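Local coordinates for D-3-phosphoglycerate dehydrogenase (Sulfolobus tokodaii, PDB 2EKL), which binds NAD and, as a D-isomer specific 2-hydroxyacid dehydrogenase, probably catalyses the oxidation of 3-phosphoglycerate that begins serine biosynthesis, at residues I17-L22 and T299-L304; K167-Y171 and A185-L190; A253-F259 and V278-I284. All blocks are in the same frame, centred on the assembly; numbering follows the deposited sequence.

Helix 16-24, near the N terminus, meets helix 289-309 near the C terminus, so interaction 1 closes a loop of 276 residues that holds both other contacts. Within it, interaction 2 joins 167-171 to 185-190 across a short helical connection, and interaction 3 follows in series, joining 253-259 to 278-284 through helix 267-274. Interactions 2 and 3 pair the strands of beta-alpha-beta units at the two borders of one seven-stranded parallel sheet, their centres 23 Å apart, and both touch the bound NAD. Interaction 1 lies on the other side of the chain's centre from both, where it ties the last long helix back to the domain built on strands 7-10, 28-31 and 49-52.

Interaction 1: I17-L22 and T299-L304; sequences ILIKTL and TTQNLL
Leu18 and Thr300 form the tight end of this helix pair: their CA atoms come within 5.2 Å, and Thr300 OG1 sits 3.2 Å from Leu18 CB as the two side chains run antiparallel alongside one another. From there the helices, whose local axes differ by 31°, open out, and the CA atoms of Leu22 and Leu304 are already 8.4 Å apart. Thr300 OG1 is hydrogen-bonded back to Ala296 O of its own helix although it lies against Leu18; methyl CG2 faces Thr21. That methyl meets Thr21 CG2 tip to tip at 3.8 Å. Thr21 is built alike: with chi1 at -62° its OG1 lies beside the backbone N and bonds Ile17 O at 2.7 Å, while CG2 stands anti to that N and also touches Leu304 CD1 (3.7 Å). Ile17 O thus takes two donors, Thr21 OG1 and Thr21 N, from opposite faces of its carbonyl plane. On the buried flank Leu22 and Leu303 are set roughly perpendicular, CD2 to CD2 4.1 Å, beside strands 28-31 and 49-52. Leu18 CD1 meanwhile rests on Thr299 CG2. Ile17, Thr21 and Leu304, each partly exposed, form the solvent side, where Ile17 makes little more than a glancing contact with Thr300 while Thr21 still packs closely. An alanine at Thr21 keeps neither CG2 nor OG1, which would probably open a gap facing Thr300 CG2 and Leu304 CD1 and cost Ile17 O its second donor. The pairing joins helix 16-24 to the C-terminal helix 289-309, bringing the two ends of the chain together in one domain. Because the threonine hydroxyls are spent within their own helices and only carbon meets carbon at the wider end, the interface depends on shape and on exclusion of water rather than on polar bonds between the helices.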
loop_
_atom_site.group_PDB
_atom_site.type_symbol
_atom_site.label_atom_id
_atom_site.label_comp_id
_atom_site.label_asym_id
_atom_site.label_seq_id
_atom_site.Cartn_x
_atom_site.Cartn_y
_atom_site.Cartn_z
ATOM N N ILE A 17 18.757 20.845 14.556
ATOM C CA ILE A 17 20.064 20.488 14.013
ATOM C C ILE A 17 20.701 21.651 13.255
ATOM O O ILE A 17 21.890 21.932 13.421
ATOM C CB ILE A 17 19.970 19.265 13.069
ATOM C CG1 ILE A 17 21.361 18.904 12.536
ATOM C CG2 ILE A 17 19.040 19.569 11.908
ATOM C CD1 ILE A 17 22.365 18.545 13.611
ATOM N N LEU A 18 19.905 22.334 12.436
ATOM C CA LEU A 18 20.395 23.458 11.646
ATOM C C LEU A 18 20.804 24.630 12.533
ATOM O O LEU A 18 21.865 25.220 12.340
ATOM C CB LEU A 18 19.322 23.902 10.642
ATOM C CG LEU A 18 19.703 24.923 9.562
ATOM C CD1 LEU A 18 18.720 24.817 8.400
ATOM C CD2 LEU A 18 19.705 26.332 10.130
ATOM N N ILE A 19 19.962 24.962 13.505
ATOM C CA ILE A 19 20.253 26.066 14.408
ATOM C C ILE A 19 21.503 25.762 15.234
ATOM O O ILE A 19 22.381 26.611 15.388
ATOM C CB ILE A 19 19.075 26.324 15.368
ATOM C CG1 ILE A 19 17.813 26.640 14.565
ATOM C CG2 ILE A 19 19.407 27.482 16.297
ATOM C CD1 ILE A 19 16.577 26.853 15.425
ATOM N N LYS A 20 21.570 24.546 15.762
ATOM C CA LYS A 20 22.710 24.118 16.571
ATOM C C LYS A 20 24.004 24.193 15.768
ATOM O O LYS A 20 25.029 24.660 16.265
ATOM C CB LYS A 20 22.486 22.686 17.067
ATOM C CG LYS A 20 23.713 22.023 17.685
ATOM C CD LYS A 20 23.355 20.672 18.295
ATOM C CE LYS A 20 24.601 19.882 18.679
ATOM N NZ LYS A 20 25.464 20.625 19.638
ATOM N N THR A 21 23.947 23.739 14.521
ATOM C CA THR A 21 25.117 23.745 13.651
ATOM C C THR A 21 25.636 25.160 13.410
ATOM O O THR A 21 26.844 25.402 13.458
ATOM C CB THR A 21 24.791 23.061 12.303
ATOM O OG1 THR A 21 24.444 21.691 12.545
ATOM C CG2 THR A 21 25.991 23.109 11.367
ATOM N N LEU A 22 24.725 26.095 13.163
ATOM C CA LEU A 22 25.105 27.481 12.929
ATOM C C LEU A 22 25.673 28.107 14.199
ATOM O O LEU A 22 26.699 28.785 14.161
ATOM C CB LEU A 22 23.896 28.290 12.452
ATOM C CG LEU A 22 23.363 27.939 11.060
ATOM C CD1 LEU A 22 22.131 28.774 10.758
ATOM C CD2 LEU A 22 24.451 28.185 10.018
ATOM N N THR A 299 19.419 20.554 4.064
ATOM C CA THR A 299 19.308 22.003 4.044
ATOM C C THR A 299 20.482 22.585 4.827
ATOM O O THR A 299 21.071 23.587 4.426
ATOM C CB THR A 299 17.973 22.472 4.660
ATOM O OG1 THR A 299 16.882 21.948 3.889
ATOM C CG2 THR A 299 17.888 24.000 4.660
ATOM N N THR A 300 20.827 21.940 5.936
ATOM C CA THR A 300 21.945 22.393 6.762
ATOM C C THR A 300 23.268 22.250 6.009
ATOM O O THR A 300 24.084 23.176 5.985
ATOM C CB THR A 300 22.029 21.586 8.073
ATOM O OG1 THR A 300 20.828 21.787 8.824
ATOM C CG2 THR A 300 23.232 22.042 8.914
ATOM N N GLN A 301 23.483 21.099 5.383
ATOM C CA GLN A 301 24.724 20.888 4.651
ATOM C C GLN A 301 24.853 21.797 3.432
ATOM O O GLN A 301 25.940 22.310 3.146
ATOM C CB GLN A 301 24.859 19.427 4.223
ATOM C CG GLN A 301 26.251 19.103 3.696
ATOM C CD GLN A 301 27.347 19.581 4.640
ATOM O OE1 GLN A 301 27.435 19.135 5.786
ATOM N NE2 GLN A 301 28.184 20.500 4.163
ATOM N N ASN A 302 23.756 22.003 2.709
ATOM C CA ASN A 302 23.803 22.873 1.540
ATOM C C ASN A 302 24.029 24.320 1.962
ATOM O O ASN A 302 24.685 25.088 1.254
ATOM C CB ASN A 302 22.516 22.751 0.713
ATOM C CG ASN A 302 22.440 21.437 -0.045
ATOM O OD1 ASN A 302 23.467 20.820 -0.331
ATOM N ND2 ASN A 302 21.228 21.011 -0.391
ATOM N N LEU A 303 23.490 24.689 3.120
ATOM C CA LEU A 303 23.668 26.041 3.632
ATOM C C LEU A 303 25.133 26.253 3.994
ATOM O O LEU A 303 25.715 27.297 3.689
ATOM C CB LEU A 303 22.792 26.269 4.867
ATOM C CG LEU A 303 22.990 27.597 5.602
ATOM C CD1 LEU A 303 22.812 28.753 4.631
ATOM C CD2 LEU A 303 21.995 27.696 6.758
ATOM N N LEU A 304 25.730 25.257 4.640
ATOM C CA LEU A 304 27.134 25.348 5.035
ATOM C C LEU A 304 28.050 25.449 3.819
ATOM O O LEU A 304 29.013 26.218 3.823
ATOM C CB LEU A 304 27.539 24.134 5.875
ATOM C CG LEU A 304 26.984 24.044 7.300
ATOM C CD1 LEU A 304 27.520 22.798 7.971
ATOM C CD2 LEU A 304 27.382 25.278 8.091
#

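Interaction 2: K167-Y171 and A185-L190; sequences KVLAY and AKAVSL. With NAD (nicotinamide-adenine-dinucleotide), chain B.
Leu190 covers one face of the Tyr171 ring: its CB stands almost over the ring centre, 3.8 Å from the centroid and 13° off the normal, a CH-pi contact, and its backbone N lies over that face too. Near the ring plane, at the edge, Val188 O approaches CD1 (3.3 Å). The adenine of NAD comes in obliquely, with N1A 3.5 Å from Tyr171 CE2. Chi1 of 171° swings the ring away from its own backbone N and onto the turn that leads into helix 190-196, whose Leu193 it also touches. Behind this ring the strands pair in parallel register, Leu169 with Lys186 and Ala170 with Ala187. This is the beta-alpha-beta unit at the border of a Rossmann-type sheet, strand 186-187 being its outermost member and 167-171 bonding strand 144-148 on its other side; Asp172, just past the strand, hydrogen-bonds NAD. Lys186 N donates to Val168 O, Ala170 N to Lys186 O from above the carbonyl plane, and Val188 N to Ala170 O at 2.9 Å, the straightest of the three (167°). Val168 CG1 touches Ala185 CB at 3.6 Å. On the Leu169 face of the sheet, Leu169 and Lys186 lie side by side, CD2 to CB 4.2 Å. Ser189 OG caps Glu192 N, starting the helix that Leu190 enters.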
loop_
_atom_site.group_PDB
_atom_site.type_symbol
_atom_site.label_atom_id
_atom_site.label_comp_id
_atom_site.label_asym_id
_atom_site.label_seq_id
_atom_site.Cartn_x
_atom_site.Cartn_y
_atom_site.Cartn_z
ATOM N N LYS A 167 3.157 -4.464 -16.049
ATOM C CA LYS A 167 3.891 -4.007 -17.209
ATOM C C LYS A 167 4.002 -2.542 -17.107
ATOM O O LYS A 167 3.019 -1.837 -16.953
ATOM C CB LYS A 167 3.119 -4.340 -18.482
ATOM C CG LYS A 167 2.985 -5.847 -18.634
ATOM C CD LYS A 167 2.551 -6.390 -20.002
ATOM C CE LYS A 167 2.254 -7.896 -19.860
ATOM N NZ LYS A 167 1.866 -8.486 -21.140
ATOM N N VAL A 168 5.224 -2.032 -17.157
ATOM C CA VAL A 168 5.437 -0.604 -16.983
ATOM C C VAL A 168 5.683 0.201 -18.250
ATOM O O VAL A 168 6.579 -0.109 -19.038
ATOM C CB VAL A 168 6.620 -0.353 -16.016
ATOM C CG1 VAL A 168 6.759 1.134 -15.731
ATOM C CG2 VAL A 168 6.415 -1.143 -14.728
ATOM N N LEU A 169 4.873 1.240 -18.428
ATOM C CA LEU A 169 4.997 2.158 -19.552
ATOM C C LEU A 169 5.322 3.498 -18.914
ATOM O O LEU A 169 4.886 3.782 -17.796
ATOM C CB LEU A 169 3.680 2.271 -20.329
ATOM C CG LEU A 169 3.113 1.021 -21.005
ATOM C CD1 LEU A 169 1.844 1.393 -21.760
ATOM C CD2 LEU A 169 4.147 0.430 -21.964
ATOM N N ALA A 170 6.088 4.331 -19.605
ATOM C CA ALA A 170 6.431 5.620 -19.038
ATOM C C ALA A 170 6.457 6.717 -20.083
ATOM O O ALA A 170 6.814 6.483 -21.236
ATOM C CB ALA A 170 7.785 5.537 -18.335
ATOM N N TYR A 171 6.045 7.909 -19.668
ATOM C CA TYR A 171 6.055 9.071 -20.541
ATOM C C TYR A 171 6.649 10.244 -19.791
ATOM O O TYR A 171 6.347 10.472 -18.616
ATOM C CB TYR A 171 4.649 9.465 -21.005
ATOM C CG TYR A 171 4.645 10.802 -21.729
ATOM C CD1 TYR A 171 5.273 10.949 -22.969
ATOM C CD2 TYR A 171 4.080 11.936 -21.143
ATOM C CE1 TYR A 171 5.343 12.193 -23.602
ATOM C CE2 TYR A 171 4.145 13.185 -21.770
ATOM C CZ TYR A 171 4.781 13.304 -22.997
ATOM O OH TYR A 171 4.875 14.538 -23.604
ATOM N N ALA A 185 11.016 -1.183 -18.276
ATOM C CA ALA A 185 9.842 -0.396 -18.645
ATOM C C ALA A 185 10.008 0.018 -20.098
ATOM O O ALA A 185 11.052 -0.228 -20.704
ATOM C CB ALA A 185 9.731 0.840 -17.757
ATOM N N LYS A 186 8.981 0.640 -20.663
ATOM C CA LYS A 186 9.049 1.081 -22.050
ATOM C C LYS A 186 8.577 2.525 -22.174
ATOM O O LYS A 186 7.460 2.859 -21.774
ATOM C CB LYS A 186 8.189 0.175 -22.933
ATOM C CG LYS A 186 8.297 0.471 -24.425
ATOM C CD LYS A 186 7.483 -0.528 -25.238
ATOM C CE LYS A 186 7.750 -0.383 -26.730
ATOM N NZ LYS A 186 7.388 0.966 -27.240
ATOM N N ALA A 187 9.437 3.383 -22.714
ATOM C CA ALA A 187 9.080 4.781 -22.902
ATOM C C ALA A 187 8.162 4.866 -24.115
ATOM O O ALA A 187 8.480 4.339 -25.184
ATOM C CB ALA A 187 10.333 5.625 -23.123
ATOM N N VAL A 188 7.019 5.522 -23.939
ATOM C CA VAL A 188 6.042 5.666 -25.014
ATOM C C VAL A 188 5.449 7.069 -25.015
ATOM O O VAL A 188 5.752 7.881 -24.143
ATOM C CB VAL A 188 4.883 4.652 -24.851
ATOM C CG1 VAL A 188 5.418 3.228 -24.886
ATOM C CG2 VAL A 188 4.149 4.906 -23.535
ATOM N N SER A 189 4.606 7.352 -26.004
ATOM C CA SER A 189 3.946 8.650 -26.091
ATOM C C SER A 189 2.860 8.679 -25.027
ATOM O O SER A 189 2.432 7.631 -24.543
ATOM C CB SER A 189 3.297 8.830 -27.460
ATOM O OG SER A 189 2.304 7.841 -27.678
ATOM N N LEU A 190 2.404 9.871 -24.668
ATOM C CA LEU A 190 1.351 9.977 -23.666
ATOM C C LEU A 190 0.099 9.277 -24.184
ATOM O O LEU A 190 -0.632 8.642 -23.423
ATOM C CB LEU A 190 1.048 11.444 -23.358
ATOM C CG LEU A 190 -0.022 11.678 -22.287
ATOM C CD1 LEU A 190 0.365 10.958 -20.999
ATOM C CD2 LEU A 190 -0.182 13.164 -22.039
HETATM P PA NAD B . 11.685 15.144 -10.811
HETATM O O1A NAD B . 12.772 14.199 -10.499
HETATM O O2A NAD B . 12.103 16.549 -11.214
HETATM O O5B NAD B . 10.790 14.459 -11.950
HETATM C C5B NAD B . 9.683 15.167 -12.487
HETATM C C4B NAD B . 9.538 14.566 -14.013
HETATM O O4B NAD B . 8.248 14.876 -14.566
HETATM C C3B NAD B . 10.720 15.064 -14.910
HETATM O O3B NAD B . 11.398 13.979 -15.540
HETATM C C2B NAD B . 10.019 16.067 -15.835
HETATM O O2B NAD B . 10.607 16.331 -17.086
HETATM C C1B NAD B . 8.673 15.441 -15.850
HETATM N N9A NAD B . 7.602 16.323 -16.414
HETATM C C8A NAD B . 7.349 17.675 -16.230
HETATM N N7A NAD B . 6.263 18.036 -16.953
HETATM C C5A NAD B . 5.809 16.938 -17.601
HETATM C C6A NAD B . 4.713 16.656 -18.509
HETATM N N6A NAD B . 3.874 17.609 -18.882
HETATM N N1A NAD B . 4.526 15.326 -19.017
HETATM C C2A NAD B . 5.402 14.253 -18.651
HETATM N N3A NAD B . 6.472 14.524 -17.767
HETATM C C4A NAD B . 6.661 15.838 -17.260
HETATM O O3 NAD B . 10.734 15.315 -9.522
HETATM P PN NAD B . 10.362 14.261 -8.359
HETATM O O1N NAD B . 10.325 12.898 -8.912
HETATM O O2N NAD B . 11.377 14.506 -7.294
HETATM O O5D NAD B . 8.970 14.875 -7.947
HETATM C C5D NAD B . 7.824 14.586 -8.719
HETATM C C4D NAD B . 6.599 15.295 -8.181
HETATM O O4D NAD B . 6.255 14.848 -6.882
HETATM C C3D NAD B . 6.695 16.843 -8.053
HETATM O O3D NAD B . 5.483 17.473 -8.495
HETATM C C2D NAD B . 7.010 17.050 -6.616
HETATM O O2D NAD B . 6.837 18.393 -6.207
HETATM C C1D NAD B . 6.108 15.988 -6.053
HETATM N N1N NAD B . 6.348 15.536 -4.653
HETATM C C2N NAD B . 5.216 15.401 -3.790
HETATM C C3N NAD B . 5.421 14.969 -2.446
HETATM C C7N NAD B . 4.253 14.821 -1.547
HETATM O O7N NAD B . 4.437 15.125 -0.251
HETATM N N7N NAD B . 3.054 14.414 -1.938
HETATM C C4N NAD B . 6.814 14.682 -2.006
HETATM C C5N NAD B . 7.953 14.825 -2.893
HETATM C C6N NAD B . 7.706 15.259 -4.235
#

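Interaction 3: A253-F259 and V278-I284; sequences AYATDVF and VIVTTHI. With NAD (nicotinamide-adenine-dinucleotide), chain B.
Asp257 reaches across to Thr281 and Ile284 in the loop after strand 278-280, and then to the cofactor. Its CB passes Thr281 OG1 at 3.4 Å, and CG lies as far from the CA of His283. At the end the carboxylate divides its work. OD1 accepts two bonds: Thr281 OG1 comes to it at 2.7 Å on the anti side, 19° out of the carboxylate plane, while Ile284 N meets the syn lone pair of OD1 at 2.8 Å. OD2 takes the carboxamide N7N of NAD (2.7 Å, angle 154°) and Gly285 N. Grips on both oxygens should fix the rotation of the group, so the loop after strand 278-280 probably positions the acceptor that holds the carboxamide of the nicotinamide. Beside it, Val258 CG1 packs over one face of the His283 ring, 4.0 Å from the centroid, and NAD O7N lies at the ring's edge; His283 ND1 bonds Glu262, as in the histidine-glutamate pair of this family. Upstream the strands run parallel, with straight bonds from Ile279 N to Tyr254 O (176°) and from Thr256 N to Ile279 O, then from Thr281 N to Thr256 O. Phe259 CE1 closes on Val280 CG2 at 3.7 Å. The pair forms one border of the Rossmann-type sheet, with strand 226-230 on the far side of 251-256. Helix 102-118 packs on Ala255 and Asp257, helices 239-247 and 267-274 on the Tyr254 and Val280 face, and Ser123 of the second subunit bonds Thr282.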
loop_
_atom_site.group_PDB
_atom_site.type_symbol
_atom_site.label_atom_id
_atom_site.label_comp_id
_atom_site.label_asym_id
_atom_site.label_seq_id
_atom_site.Cartn_x
_atom_site.Cartn_y
_atom_site.Cartn_z
ATOM N N ALA A 253 -11.162 4.578 -9.638
ATOM C CA ALA A 253 -10.762 5.287 -8.436
ATOM C C ALA A 253 -9.669 6.310 -8.699
ATOM O O ALA A 253 -8.871 6.164 -9.631
ATOM C CB ALA A 253 -10.283 4.284 -7.373
ATOM N N TYR A 254 -9.658 7.354 -7.877
ATOM C CA TYR A 254 -8.640 8.392 -7.940
ATOM C C TYR A 254 -8.042 8.408 -6.535
ATOM O O TYR A 254 -8.746 8.671 -5.555
ATOM C CB TYR A 254 -9.249 9.765 -8.257
ATOM C CG TYR A 254 -8.230 10.892 -8.327
ATOM C CD1 TYR A 254 -7.252 10.920 -9.326
ATOM C CD2 TYR A 254 -8.251 11.936 -7.401
ATOM C CE1 TYR A 254 -6.324 11.964 -9.398
ATOM C CE2 TYR A 254 -7.330 12.981 -7.466
ATOM C CZ TYR A 254 -6.370 12.988 -8.466
ATOM O OH TYR A 254 -5.469 14.026 -8.534
ATOM N N ALA A 255 -6.757 8.085 -6.435
ATOM C CA ALA A 255 -6.069 8.062 -5.143
ATOM C C ALA A 255 -5.035 9.172 -5.165
ATOM O O ALA A 255 -4.145 9.173 -6.011
ATOM C CB ALA A 255 -5.394 6.709 -4.934
ATOM N N THR A 256 -5.127 10.105 -4.224
ATOM C CA THR A 256 -4.209 11.231 -4.234
ATOM C C THR A 256 -3.745 11.698 -2.861
ATOM O O THR A 256 -4.448 11.538 -1.865
ATOM C CB THR A 256 -4.871 12.423 -4.961
ATOM O OG1 THR A 256 -3.942 13.500 -5.080
ATOM C CG2 THR A 256 -6.097 12.905 -4.181
ATOM N N ASP A 257 -2.543 12.269 -2.824
ATOM C CA ASP A 257 -1.985 12.811 -1.594
ATOM C C ASP A 257 -2.054 14.336 -1.711
ATOM O O ASP A 257 -1.705 15.060 -0.780
ATOM C CB ASP A 257 -0.527 12.368 -1.429
ATOM C CG ASP A 257 0.089 12.851 -0.126
ATOM O OD1 ASP A 257 -0.524 12.633 0.944
ATOM O OD2 ASP A 257 1.193 13.438 -0.168
ATOM N N VAL A 258 -2.508 14.813 -2.867
ATOM C CA VAL A 258 -2.606 16.251 -3.116
ATOM C C VAL A 258 -3.978 16.683 -3.640
ATOM O O VAL A 258 -4.572 16.027 -4.501
ATOM C CB VAL A 258 -1.523 16.703 -4.125
ATOM C CG1 VAL A 258 -0.138 16.443 -3.547
ATOM C CG2 VAL A 258 -1.700 15.965 -5.445
ATOM N N PHE A 259 -4.483 17.792 -3.109
ATOM C CA PHE A 259 -5.779 18.312 -3.526
ATOM C C PHE A 259 -5.616 19.767 -3.950
ATOM O O PHE A 259 -4.753 20.479 -3.440
ATOM C CB PHE A 259 -6.791 18.207 -2.379
ATOM C CG PHE A 259 -8.059 17.487 -2.754
ATOM C CD1 PHE A 259 -8.033 16.141 -3.107
ATOM C CD2 PHE A 259 -9.283 18.156 -2.757
ATOM C CE1 PHE A 259 -9.205 15.471 -3.460
ATOM C CE2 PHE A 259 -10.457 17.495 -3.107
ATOM C CZ PHE A 259 -10.419 16.150 -3.460
ATOM N N VAL A 278 -13.011 8.192 -4.516
ATOM C CA VAL A 278 -11.880 9.077 -4.287
ATOM C C VAL A 278 -11.211 8.755 -2.953
ATOM O O VAL A 278 -11.867 8.711 -1.907
ATOM C CB VAL A 278 -12.323 10.561 -4.321
ATOM C CG1 VAL A 278 -11.161 11.468 -3.926
ATOM C CG2 VAL A 278 -12.813 10.910 -5.726
ATOM N N ILE A 279 -9.903 8.509 -3.016
ATOM C CA ILE A 279 -9.087 8.184 -1.843
ATOM C C ILE A 279 -8.097 9.330 -1.655
ATOM O O ILE A 279 -7.375 9.685 -2.586
ATOM C CB ILE A 279 -8.295 6.859 -2.053
ATOM C CG1 ILE A 279 -9.252 5.663 -2.105
ATOM C CG2 ILE A 279 -7.293 6.664 -0.923
ATOM C CD1 ILE A 279 -10.047 5.540 -3.391
ATOM N N VAL A 280 -8.051 9.897 -0.455
ATOM C CA VAL A 280 -7.172 11.030 -0.206
ATOM C C VAL A 280 -6.363 10.980 1.086
ATOM O O VAL A 280 -6.892 10.661 2.151
ATOM C CB VAL A 280 -7.987 12.362 -0.154
ATOM C CG1 VAL A 280 -7.034 13.554 -0.071
ATOM C CG2 VAL A 280 -8.903 12.478 -1.365
ATOM N N THR A 281 -5.073 11.287 0.987
ATOM C CA THR A 281 -4.240 11.380 2.176
ATOM C C THR A 281 -3.928 12.871 2.276
ATOM O O THR A 281 -3.943 13.591 1.273
ATOM C CB THR A 281 -2.956 10.519 2.097
ATOM O OG1 THR A 281 -2.355 10.638 0.804
ATOM C CG2 THR A 281 -3.301 9.049 2.372
ATOM N N THR A 282 -3.656 13.333 3.488
ATOM C CA THR A 282 -3.436 14.749 3.747
ATOM C C THR A 282 -2.057 15.339 3.443
ATOM O O THR A 282 -1.468 16.033 4.275
ATOM C CB THR A 282 -3.824 15.046 5.210
ATOM O OG1 THR A 282 -3.064 14.209 6.085
ATOM C CG2 THR A 282 -5.302 14.738 5.431
ATOM N N HIS A 283 -1.562 15.085 2.234
ATOM C CA HIS A 283 -0.263 15.594 1.795
ATOM C C HIS A 283 0.848 15.145 2.735
ATOM O O HIS A 283 1.645 15.955 3.221
ATOM C CB HIS A 283 -0.309 17.126 1.701
ATOM C CG HIS A 283 0.581 17.689 0.639
ATOM N ND1 HIS A 283 0.185 18.710 -0.198
ATOM C CD2 HIS A 283 1.845 17.370 0.272
ATOM C CE1 HIS A 283 1.166 18.994 -1.036
ATOM N NE2 HIS A 283 2.185 18.196 -0.773
ATOM N N ILE A 284 0.897 13.838 2.975
ATOM C CA ILE A 284 1.887 13.241 3.861
ATOM C C ILE A 284 3.030 12.551 3.118
ATOM O O ILE A 284 3.802 11.811 3.723
ATOM C CB ILE A 284 1.222 12.207 4.799
ATOM C CG1 ILE A 284 0.531 11.116 3.973
ATOM C CG2 ILE A 284 0.195 12.908 5.699
ATOM C CD1 ILE A 284 -0.082 10.001 4.807
HETATM P PA NAD B . 11.685 15.144 -10.811
HETATM O O1A NAD B . 12.772 14.199 -10.499
HETATM O O2A NAD B . 12.103 16.549 -11.214
HETATM O O5B NAD B . 10.790 14.459 -11.950
HETATM C C5B NAD B . 9.683 15.167 -12.487
HETATM C C4B NAD B . 9.538 14.566 -14.013
HETATM O O4B NAD B . 8.248 14.876 -14.566
HETATM C C3B NAD B . 10.720 15.064 -14.910
HETATM O O3B NAD B . 11.398 13.979 -15.540
HETATM C C2B NAD B . 10.019 16.067 -15.835
HETATM O O2B NAD B . 10.607 16.331 -17.086
HETATM C C1B NAD B . 8.673 15.441 -15.850
HETATM N N9A NAD B . 7.602 16.323 -16.414
HETATM C C8A NAD B . 7.349 17.675 -16.230
HETATM N N7A NAD B . 6.263 18.036 -16.953
HETATM C C5A NAD B . 5.809 16.938 -17.601
HETATM C C6A NAD B . 4.713 16.656 -18.509
HETATM N N6A NAD B . 3.874 17.609 -18.882
HETATM N N1A NAD B . 4.526 15.326 -19.017
HETATM C C2A NAD B . 5.402 14.253 -18.651
HETATM N N3A NAD B . 6.472 14.524 -17.767
HETATM C C4A NAD B . 6.661 15.838 -17.260
HETATM O O3 NAD B . 10.734 15.315 -9.522
HETATM P PN NAD B . 10.362 14.261 -8.359
HETATM O O1N NAD B . 10.325 12.898 -8.912
HETATM O O2N NAD B . 11.377 14.506 -7.294
HETATM O O5D NAD B . 8.970 14.875 -7.947
HETATM C C5D NAD B . 7.824 14.586 -8.719
HETATM C C4D NAD B . 6.599 15.295 -8.181
HETATM O O4D NAD B . 6.255 14.848 -6.882
HETATM C C3D NAD B . 6.695 16.843 -8.053
HETATM O O3D NAD B . 5.483 17.473 -8.495
HETATM C C2D NAD B . 7.010 17.050 -6.616
HETATM O O2D NAD B . 6.837 18.393 -6.207
HETATM C C1D NAD B . 6.108 15.988 -6.053
HETATM N N1N NAD B . 6.348 15.536 -4.653
HETATM C C2N NAD B . 5.216 15.401 -3.790
HETATM C C3N NAD B . 5.421 14.969 -2.446
HETATM C C7N NAD B . 4.253 14.821 -1.547
HETATM O O7N NAD B . 4.437 15.125 -0.251
HETATM N N7N NAD B . 3.054 14.414 -1.938
HETATM C C4N NAD B . 6.814 14.682 -2.006
HETATM C C5N NAD B . 7.953 14.825 -2.893
HETATM C C6N NAD B . 7.706 15.259 -4.235
#